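Side-chain contacts in trehalose synthase regulatory protein (Candida albicans, PDB 5HUS), which probably serves as a regulatory subunit in trehalose synthesis, its C-terminal domain being related to the trehalose-phosphatases of the HAD superfamily: residues 186-190 and 191-195; 299-302 and 303-306; 54-57 and 58-62; 128-131 and 132-136. All coordinates share one frame; numbering follows the deposited sequence.

How the contacts relate
Along the chain the order is contact 3, contact 4, contact 1, contact 2. Contacts 2 and 3 have centres about 10 Å apart and touch directly: N305 OD1 lies 2.8 Å from D62 N, a weak hydrogen bond, and L301 packs on L56 and L59, so helix 297-304 lies against helix 53-59 beside the large mixed sheet. Contacts 1 and 4, centres about 15 Å apart and nearest atoms about 5 Å, belong to the four-stranded antiparallel sheet and its helices, and both lean on helix 161-179. The two pairs lie far apart, contacts 2 and 4 by about 43 Å between centres, consistent with the core and cap of a HAD-type phosphatase fold.

Contact 1: 186-190 and 191-195; sequences ATLVR and NSVIV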
loop_
_atom_site.group_PDB
_atom_site.type_symbol
_atom_site.label_atom_id
_atom_site.label_comp_id
_atom_site.label_asym_id
_atom_site.label_seq_id
_atom_site.Cartn_x
_atom_site.Cartn_y
_atom_site.Cartn_z
ATOM N N ALA A 186 -2.677 0.703 16.042
ATOM C CA ALA A 186 -2.272 2.072 15.741
ATOM C C ALA A 186 -0.754 2.121 15.581
ATOM O O ALA A 186 -0.026 1.457 16.318
ATOM C CB ALA A 186 -2.724 3.008 16.831
ATOM N N THR A 187 -0.275 2.899 14.618
ATOM C CA THR A 187 1.162 3.018 14.386
ATOM C C THR A 187 1.529 4.485 14.185
ATOM O O THR A 187 0.726 5.259 13.675
ATOM C CB THR A 187 1.604 2.197 13.157
ATOM O OG1 THR A 187 1.033 0.883 13.232
ATOM C CG2 THR A 187 3.119 2.076 13.104
ATOM N N LEU A 188 2.731 4.865 14.609
ATOM C CA LEU A 188 3.219 6.215 14.364
ATOM C C LEU A 188 3.890 6.279 13.004
ATOM O O LEU A 188 4.866 5.572 12.748
ATOM C CB LEU A 188 4.200 6.662 15.451
ATOM C CG LEU A 188 4.700 8.100 15.281
ATOM C CD1 LEU A 188 3.617 9.095 15.683
ATOM C CD2 LEU A 188 5.984 8.343 16.067
ATOM N N VAL A 189 3.348 7.114 12.128
ATOM C CA VAL A 189 3.906 7.303 10.800
ATOM C C VAL A 189 4.100 8.790 10.572
ATOM O O VAL A 189 3.124 9.536 10.478
ATOM C CB VAL A 189 3.003 6.723 9.703
ATOM C CG1 VAL A 189 3.588 7.014 8.333
ATOM C CG2 VAL A 189 2.813 5.224 9.902
ATOM N N ARG A 190 5.361 9.207 10.503
ATOM C CA ARG A 190 5.719 10.620 10.407
ATOM C C ARG A 190 5.210 11.375 11.629
ATOM O O ARG A 190 5.638 11.118 12.754
ATOM C CB ARG A 190 5.160 11.242 9.124
ATOM C CG ARG A 190 5.589 10.536 7.845
ATOM C CD ARG A 190 6.563 11.395 7.063
ATOM N NE ARG A 190 6.085 12.771 6.953
ATOM C CZ ARG A 190 6.787 13.770 6.430
ATOM N NH1 ARG A 190 8.010 13.553 5.963
ATOM N NH2 ARG A 190 6.267 14.990 6.376
ATOM N N ASN A 191 4.288 12.303 11.402
ATOM C CA ASN A 191 3.709 13.076 12.488
ATOM C C ASN A 191 2.228 12.775 12.630
ATOM O O ASN A 191 1.412 13.674 12.830
ATOM C CB ASN A 191 3.931 14.570 12.255
ATOM C CG ASN A 191 5.388 14.907 12.011
ATOM O OD1 ASN A 191 6.279 14.380 12.679
ATOM N ND2 ASN A 191 5.639 15.778 11.041
ATOM N N SER A 192 1.888 11.495 12.520
ATOM C CA SER A 192 0.505 11.074 12.657
ATOM C C SER A 192 0.405 9.651 13.186
ATOM O O SER A 192 1.352 8.874 13.112
ATOM C CB SER A 192 -0.227 11.178 11.317
ATOM O OG SER A 192 0.228 10.188 10.412
ATOM N N VAL A 193 -0.756 9.329 13.734
ATOM C CA VAL A 193 -1.069 7.964 14.125
ATOM C C VAL A 193 -2.059 7.387 13.124
ATOM O O VAL A 193 -3.122 7.966 12.914
ATOM C CB VAL A 193 -1.668 7.901 15.542
ATOM C CG1 VAL A 193 -2.052 6.465 15.904
ATOM C CG2 VAL A 193 -0.695 8.477 16.560
ATOM N N ILE A 194 -1.713 6.268 12.493
ATOM C CA ILE A 194 -2.666 5.615 11.603
ATOM C C ILE A 194 -3.203 4.334 12.232
ATOM O O ILE A 194 -2.446 3.520 12.765
ATOM C CB ILE A 194 -2.061 5.297 10.218
ATOM C CG1 ILE A 194 -3.108 4.610 9.337
ATOM C CG2 ILE A 194 -0.800 4.452 10.338
ATOM C CD1 ILE A 194 -2.581 4.149 8.008
ATOM N N VAL A 195 -4.523 4.189 12.182
ATOM C CA VAL A 195 -5.202 3.013 12.720
ATOM C C VAL A 195 -5.699 2.160 11.552
ATOM O O VAL A 195 -6.464 2.650 10.706
ATOM C CB VAL A 195 -6.384 3.415 13.647
ATOM C CG1 VAL A 195 -6.985 2.177 14.327
ATOM C CG2 VAL A 195 -5.927 4.432 14.677
HETATM O O HOH W 1 -1.204 1.167 11.733
#
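I194 faces T187 across the hairpin, and A186, one step further from the turn, faces V195. T187 and I194 form a hydrogen-bonded antiparallel pair: I194 N bonds to T187 O at 2.9 Å and T187 N to I194 O at the same length. I194 O also accepts from a water, which sits 2.7 Å from T187 OG1 and so links the threonine hydroxyl to the opposite strand. On the face shared by T187, V189, S192 and I194, the I194 side chain stands with CG1 trans to the backbone N (chi1 180°), leaving its CG2 methyl to meet V189 CG2 diagonally at 3.7 Å. The other face carries A186, whose CB touches V193 CG1 at 3.6 Å, again on a diagonal, and V195 CG2 at 4.1 Å; I175 and M168 of helix 161-179 cover this side. Near the turn, V189 N is bonded to S192 O at 2.8 Å, while V189 O receives S192 OG in its carbonyl plane at 3.0 Å and the S192 N bond only weakly. The serine hydroxyl, also bonded to R150 NH1, therefore ties the hairpin end to strand 149-152. R190, with positive phi, and N191 make the reversal, N191 CB lying against the R190 carbonyl carbon. The arrangement is a beta hairpin with a short turn at R190-N191, roughly of type II' (N191 departs from the ideal), at the edge of the four-stranded antiparallel sheet.

Contact 2: 299-302 and 303-306; sequences ELLC and ILNS
L300 and L304, one helical turn apart, meet at a slant: L304 CD1 comes to 4.2 Å from L300 CG, so one methyl of the later leucine lies against the branch point of the earlier one. L304 has CG opposite its own carbonyl carbon (chi1 -62°), which lays the side chain back along the helix and brings CG to 3.3 Å from L300 O. That same oxygen accepts L304 N in its carbonyl plane at 3.1 Å, so L300 O has the leucine's own N-H and its CG close by. L301 adds a looser touch to L304 from its CD2 methyl. I303 does the same one residue earlier, over E299 O: its CG1 arm folds back to 3.3 Å from E299 O, the acceptor of I303 N, and its CD1 ends near the extended aliphatic part of E299. Around N305 the backbone bonds are weak: N305 N has weak bonds to L301 O and C302 O. S306 turns its hydroxyl back onto I303 O, 2.7 Å away, in plane and on a lone pair. As S306 N donates to the same oxygen, two donors grip I303 O. The amide of N305 points elsewhere, OD1 taking L63 N. Around the helix, L300 and I303 rest on F6, I303 and L304 on F11 of helix 8-15, L304 on L247 of strand 243-250, and L301 on L56 and L59 of helix 53-59.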
loop_
_atom_site.group_PDB
_atom_site.type_symbol
_atom_site.label_atom_id
_atom_site.label_comp_id
_atom_site.label_asym_id
_atom_site.label_seq_id
_atom_site.Cartn_x
_atom_site.Cartn_y
_atom_site.Cartn_z
ATOM N N GLU A 299 12.984 8.593 -11.956
ATOM C CA GLU A 299 13.968 7.576 -12.276
ATOM C C GLU A 299 13.347 6.187 -12.181
ATOM O O GLU A 299 13.586 5.328 -13.035
ATOM C CB GLU A 299 15.179 7.675 -11.350
ATOM C CG GLU A 299 16.300 6.720 -11.745
ATOM C CD GLU A 299 17.466 6.759 -10.786
ATOM O OE1 GLU A 299 17.303 7.297 -9.668
ATOM O OE2 GLU A 299 18.547 6.249 -11.151
ATOM N N LEU A 300 12.546 5.980 -11.140
ATOM C CA LEU A 300 11.843 4.718 -10.956
ATOM C C LEU A 300 10.950 4.412 -12.154
ATOM O O LEU A 300 11.019 3.327 -12.723
ATOM C CB LEU A 300 11.004 4.754 -9.678
ATOM C CG LEU A 300 10.075 3.563 -9.436
ATOM C CD1 LEU A 300 10.878 2.304 -9.173
ATOM C CD2 LEU A 300 9.127 3.852 -8.274
ATOM N N LEU A 301 10.117 5.377 -12.533
ATOM C CA LEU A 301 9.143 5.154 -13.598
ATOM C C LEU A 301 9.824 5.000 -14.963
ATOM O O LEU A 301 9.367 4.234 -15.811
ATOM C CB LEU A 301 8.113 6.289 -13.630
ATOM C CG LEU A 301 7.277 6.439 -12.354
ATOM C CD1 LEU A 301 6.229 7.538 -12.487
ATOM C CD2 LEU A 301 6.623 5.116 -11.984
ATOM N N CYS A 302 10.922 5.716 -15.170
ATOM C CA CYS A 302 11.647 5.615 -16.435
ATOM C C CYS A 302 12.237 4.220 -16.624
ATOM O O CYS A 302 12.238 3.677 -17.731
ATOM C CB CYS A 302 12.742 6.678 -16.509
ATOM S SG CYS A 302 12.106 8.327 -16.900
ATOM N N ILE A 303 12.717 3.631 -15.536
ATOM C CA ILE A 303 13.222 2.266 -15.580
ATOM C C ILE A 303 12.086 1.277 -15.843
ATOM O O ILE A 303 12.204 0.401 -16.699
ATOM C CB ILE A 303 13.945 1.889 -14.274
ATOM C CG1 ILE A 303 15.245 2.685 -14.143
ATOM C CG2 ILE A 303 14.236 0.394 -14.241
ATOM C CD1 ILE A 303 15.891 2.594 -12.772
ATOM N N LEU A 304 10.977 1.428 -15.119
ATOM C CA LEU A 304 9.837 0.528 -15.287
ATOM C C LEU A 304 9.199 0.634 -16.670
ATOM O O LEU A 304 8.531 -0.293 -17.124
ATOM C CB LEU A 304 8.769 0.800 -14.221
ATOM C CG LEU A 304 9.151 0.591 -12.760
ATOM C CD1 LEU A 304 7.950 0.944 -11.883
ATOM C CD2 LEU A 304 9.607 -0.835 -12.507
ATOM N N ASN A 305 9.392 1.765 -17.340
ATOM C CA ASN A 305 8.770 1.958 -18.643
ATOM C C ASN A 305 9.712 1.577 -19.781
ATOM O O ASN A 305 9.324 1.585 -20.950
ATOM C CB ASN A 305 8.309 3.408 -18.811
ATOM C CG ASN A 305 7.371 3.583 -19.984
ATOM O OD1 ASN A 305 6.272 3.031 -19.996
ATOM N ND2 ASN A 305 7.801 4.347 -20.983
ATOM N N SER A 306 10.948 1.239 -19.434
ATOM C CA SER A 306 11.949 0.897 -20.448
ATOM C C SER A 306 11.665 -0.461 -21.081
ATOM O O SER A 306 12.224 -0.797 -22.128
ATOM C CB SER A 306 13.351 0.908 -19.844
ATOM O OG SER A 306 13.538 -0.186 -18.963
#

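Contact 3: 54-57 and 58-62; sequences SGLV and RLLSD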
loop_
_atom_site.group_PDB
_atom_site.type_symbol
_atom_site.label_atom_id
_atom_site.label_comp_id
_atom_site.label_asym_id
_atom_site.label_seq_id
_atom_site.Cartn_x
_atom_site.Cartn_y
_atom_site.Cartn_z
ATOM N N SER A 54 -2.120 11.668 -14.128
ATOM C CA SER A 54 -1.787 11.743 -15.547
ATOM C C SER A 54 -0.292 11.549 -15.789
ATOM O O SER A 54 0.102 10.927 -16.769
ATOM C CB SER A 54 -2.242 13.080 -16.133
ATOM O OG SER A 54 -1.657 14.164 -15.435
ATOM N N GLY A 55 0.533 12.080 -14.892
ATOM C CA GLY A 55 1.971 11.916 -14.981
ATOM C C GLY A 55 2.397 10.470 -14.820
ATOM O O GLY A 55 3.260 9.980 -15.546
ATOM N N LEU A 56 1.783 9.787 -13.861
ATOM C CA LEU A 56 2.044 8.374 -13.611
ATOM C C LEU A 56 1.740 7.524 -14.836
ATOM O O LEU A 56 2.544 6.683 -15.233
ATOM C CB LEU A 56 1.212 7.886 -12.419
ATOM C CG LEU A 56 1.268 6.387 -12.129
ATOM C CD1 LEU A 56 2.690 5.978 -11.771
ATOM C CD2 LEU A 56 0.290 6.013 -11.021
ATOM N N VAL A 57 0.574 7.754 -15.435
ATOM C CA VAL A 57 0.139 6.982 -16.591
ATOM C C VAL A 57 1.027 7.275 -17.794
ATOM O O VAL A 57 1.461 6.361 -18.495
ATOM C CB VAL A 57 -1.327 7.285 -16.958
ATOM C CG1 VAL A 57 -1.744 6.487 -18.183
ATOM C CG2 VAL A 57 -2.248 6.982 -15.787
ATOM N N ARG A 58 1.292 8.558 -18.024
ATOM C CA ARG A 58 2.159 8.979 -19.124
ATOM C C ARG A 58 3.537 8.347 -19.008
ATOM O O ARG A 58 4.046 7.763 -19.968
ATOM C CB ARG A 58 2.282 10.505 -19.159
ATOM C CG ARG A 58 3.289 11.032 -20.175
ATOM C CD ARG A 58 3.263 12.560 -20.277
ATOM N NE ARG A 58 3.725 13.223 -19.059
ATOM C CZ ARG A 58 2.920 13.778 -18.157
ATOM N NH1 ARG A 58 1.606 13.762 -18.333
ATOM N NH2 ARG A 58 3.431 14.359 -17.078
ATOM N N LEU A 59 4.131 8.444 -17.825
ATOM C CA LEU A 59 5.488 7.949 -17.620
ATOM C C LEU A 59 5.576 6.425 -17.654
ATOM O O LEU A 59 6.670 5.875 -17.748
ATOM C CB LEU A 59 6.052 8.475 -16.301
ATOM C CG LEU A 59 6.471 9.948 -16.312
ATOM C CD1 LEU A 59 6.996 10.360 -14.948
ATOM C CD2 LEU A 59 7.515 10.208 -17.393
ATOM N N LEU A 60 4.430 5.750 -17.593
ATOM C CA LEU A 60 4.386 4.291 -17.683
ATOM C C LEU A 60 3.551 3.813 -18.869
ATOM O O LEU A 60 3.018 2.705 -18.841
ATOM C CB LEU A 60 3.817 3.684 -16.395
ATOM C CG LEU A 60 4.588 3.885 -15.092
ATOM C CD1 LEU A 60 3.809 3.296 -13.916
ATOM C CD2 LEU A 60 5.963 3.255 -15.186
ATOM N N SER A 61 3.435 4.636 -19.908
ATOM C CA SER A 61 2.529 4.322 -21.014
ATOM C C SER A 61 2.942 3.056 -21.766
ATOM O O SER A 61 2.091 2.263 -22.172
ATOM C CB SER A 61 2.432 5.503 -21.986
ATOM O OG SER A 61 3.713 5.955 -22.384
ATOM N N ASP A 62 4.243 2.861 -21.942
ATOM C CA ASP A 62 4.739 1.666 -22.608
ATOM C C ASP A 62 4.549 0.438 -21.722
ATOM O O ASP A 62 4.126 -0.619 -22.190
ATOM C CB ASP A 62 6.211 1.835 -22.984
ATOM C CG ASP A 62 6.437 2.999 -23.935
ATOM O OD1 ASP A 62 5.516 3.311 -24.716
ATOM O OD2 ASP A 62 7.530 3.604 -23.897
#
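L56 and L60 make the tight, buried side of this contact, their CD1 methyls meeting at 3.6 Å as the two side chains cross at an angle. L56 has CG trans to its backbone N (chi1 174°), and of its two methyls CD1 is the one on the L60 side; L60, with CG opposite its carbonyl carbon, leans back, placing its own CG 3.5 Å from L56 O. L59 follows the same habit over G55 O, which accepts L59 N at 2.9 Å and lies under L59 CB and CG. The exposed side belongs to R58. Its chain runs out straight and then bends at chi3 (67°), bringing the guanidinium back over the preceding turn with one face upon G55 CA, 3.5 Å from NH2. The absence of a side chain at G55 leaves that face close to the backbone; S54 O approaches the group obliquely, while S54 OG turns to D52 OD2. The helix breaks at L60, whose N donates to V57 O from above the carbonyl plane and weakly to L56 O. Just past L60, which holds the N-cap position, S61 OG donates to R58 O at 3.0 Å and S61 N to the same atom, so two donors hold that carbonyl at the start of helix 61-65. Helices 53-59 and 61-65 thus follow one another with L60 as the link. V57 faces Y89, Q91 and I92 of a neighbouring loop, while L60 packs on L301 and L304 of helix 297-304.

Contact 4: 128-131 and 132-136; sequences KLVE and SKVER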
loop_
_atom_site.group_PDB
_atom_site.type_symbol
_atom_site.label_atom_id
_atom_site.label_comp_id
_atom_site.label_asym_id
_atom_site.label_seq_id
_atom_site.Cartn_x
_atom_site.Cartn_y
_atom_site.Cartn_z
ATOM N N LYS A 128 -14.411 8.109 17.575
ATOM C CA LYS A 128 -14.777 8.791 18.812
ATOM C C LYS A 128 -13.562 8.945 19.724
ATOM O O LYS A 128 -13.326 10.016 20.289
ATOM C CB LYS A 128 -15.889 8.021 19.526
ATOM C CG LYS A 128 -16.451 8.720 20.753
ATOM C CD LYS A 128 -17.970 8.627 20.780
ATOM C CE LYS A 128 -18.527 9.099 22.109
ATOM N NZ LYS A 128 -18.069 8.222 23.220
ATOM N N LEU A 129 -12.786 7.875 19.842
ATOM C CA LEU A 129 -11.570 7.883 20.646
ATOM C C LEU A 129 -10.583 8.929 20.121
ATOM O O LEU A 129 -10.080 9.758 20.882
ATOM C CB LEU A 129 -10.940 6.485 20.659
ATOM C CG LEU A 129 -9.787 6.162 21.614
ATOM C CD1 LEU A 129 -9.722 4.664 21.851
ATOM C CD2 LEU A 129 -8.448 6.661 21.077
ATOM N N VAL A 130 -10.320 8.902 18.818
ATOM C CA VAL A 130 -9.389 9.853 18.217
ATOM C C VAL A 130 -9.881 11.290 18.374
ATOM O O VAL A 130 -9.094 12.196 18.659
ATOM C CB VAL A 130 -9.154 9.550 16.724
ATOM C CG1 VAL A 130 -8.304 10.637 16.082
ATOM C CG2 VAL A 130 -8.489 8.189 16.569
ATOM N N GLU A 131 -11.185 11.497 18.218
ATOM C CA GLU A 131 -11.741 12.846 18.316
ATOM C C GLU A 131 -11.571 13.418 19.726
ATOM O O GLU A 131 -11.347 14.617 19.886
ATOM C CB GLU A 131 -13.215 12.853 17.899
ATOM C CG GLU A 131 -13.410 12.884 16.381
ATOM C CD GLU A 131 -14.866 12.773 15.964
ATOM O OE1 GLU A 131 -15.692 12.300 16.773
ATOM O OE2 GLU A 131 -15.182 13.158 14.821
ATOM N N SER A 132 -11.645 12.554 20.736
ATOM C CA SER A 132 -11.461 12.979 22.123
ATOM C C SER A 132 -10.015 13.390 22.399
ATOM O O SER A 132 -9.754 14.221 23.269
ATOM C CB SER A 132 -11.884 11.873 23.094
ATOM O OG SER A 132 -10.930 10.824 23.134
ATOM N N LYS A 133 -9.077 12.801 21.663
ATOM C CA LYS A 133 -7.678 13.199 21.758
ATOM C C LYS A 133 -7.480 14.562 21.111
ATOM O O LYS A 133 -6.715 15.390 21.607
ATOM C CB LYS A 133 -6.761 12.173 21.089
ATOM C CG LYS A 133 -6.890 10.759 21.624
ATOM C CD LYS A 133 -6.570 10.682 23.107
ATOM C CE LYS A 133 -6.625 9.241 23.599
ATOM N NZ LYS A 133 -6.382 9.146 25.066
ATOM N N VAL A 134 -8.165 14.776 19.991
ATOM C CA VAL A 134 -8.075 16.037 19.265
ATOM C C VAL A 134 -8.480 17.199 20.162
ATOM O O VAL A 134 -7.824 18.240 20.173
ATOM C CB VAL A 134 -8.954 16.023 17.993
ATOM C CG1 VAL A 134 -9.039 17.412 17.376
ATOM C CG2 VAL A 134 -8.409 15.018 16.979
ATOM N N GLU A 135 -9.551 17.007 20.930
ATOM C CA GLU A 135 -10.050 18.039 21.836
ATOM C C GLU A 135 -8.997 18.475 22.849
ATOM O O GLU A 135 -8.891 19.656 23.173
ATOM C CB GLU A 135 -11.295 17.545 22.577
ATOM C CG GLU A 135 -12.406 17.044 21.667
ATOM C CD GLU A 135 -13.567 16.434 22.434
ATOM O OE1 GLU A 135 -13.321 15.620 23.352
ATOM O OE2 GLU A 135 -14.728 16.775 22.120
ATOM N N ARG A 136 -8.211 17.521 23.338
ATOM C CA ARG A 136 -7.241 17.800 24.390
ATOM C C ARG A 136 -5.881 18.221 23.830
ATOM O O ARG A 136 -4.965 18.538 24.588
ATOM C CB ARG A 136 -7.088 16.576 25.302
ATOM C CG ARG A 136 -8.415 16.083 25.875
ATOM C CD ARG A 136 -8.253 14.858 26.759
ATOM N NE ARG A 136 -7.814 15.205 28.109
ATOM C CZ ARG A 136 -7.757 14.344 29.122
ATOM N NH1 ARG A 136 -8.120 13.080 28.944
ATOM N NH2 ARG A 136 -7.349 14.750 30.318
#
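L129 and K133 lie side by side, one turn apart in the alpha-helix 116-136, in the i to i+4 arrangement. The apolar contacts are slight. L129 CD2 touches K133 CE at 4.0 Å, the lysine chain bending at chi2 (-60°) and then running straight alongside the leucine; V130 CG1 and V134 CG2 only just meet, and both valines turn toward F151 and C142 of the neighbouring strands. The charged contacts leave the helix: K133 NZ forms a salt bridge with E170 OE1 and a hydrogen bond with H174 ND1, both on helix 161-179, so the aliphatic part of the lysine packs on L129 while its ammonium ties two helices together. Backbone bonds run i to i+4, with V134 N to V130 O at 3.0 Å and E135 N to E131 O at 3.2 Å. One side chain also turns back on the helix. S132 holds OG between its backbone N and carbonyl carbon (chi1 74°), directing it to the carbonyl three residues earlier. L129 O thereby takes two donors, K133 N at 3.3 Å and S132 OG at 2.6 Å, the hydroxyl tilted 20° from the carbonyl plane.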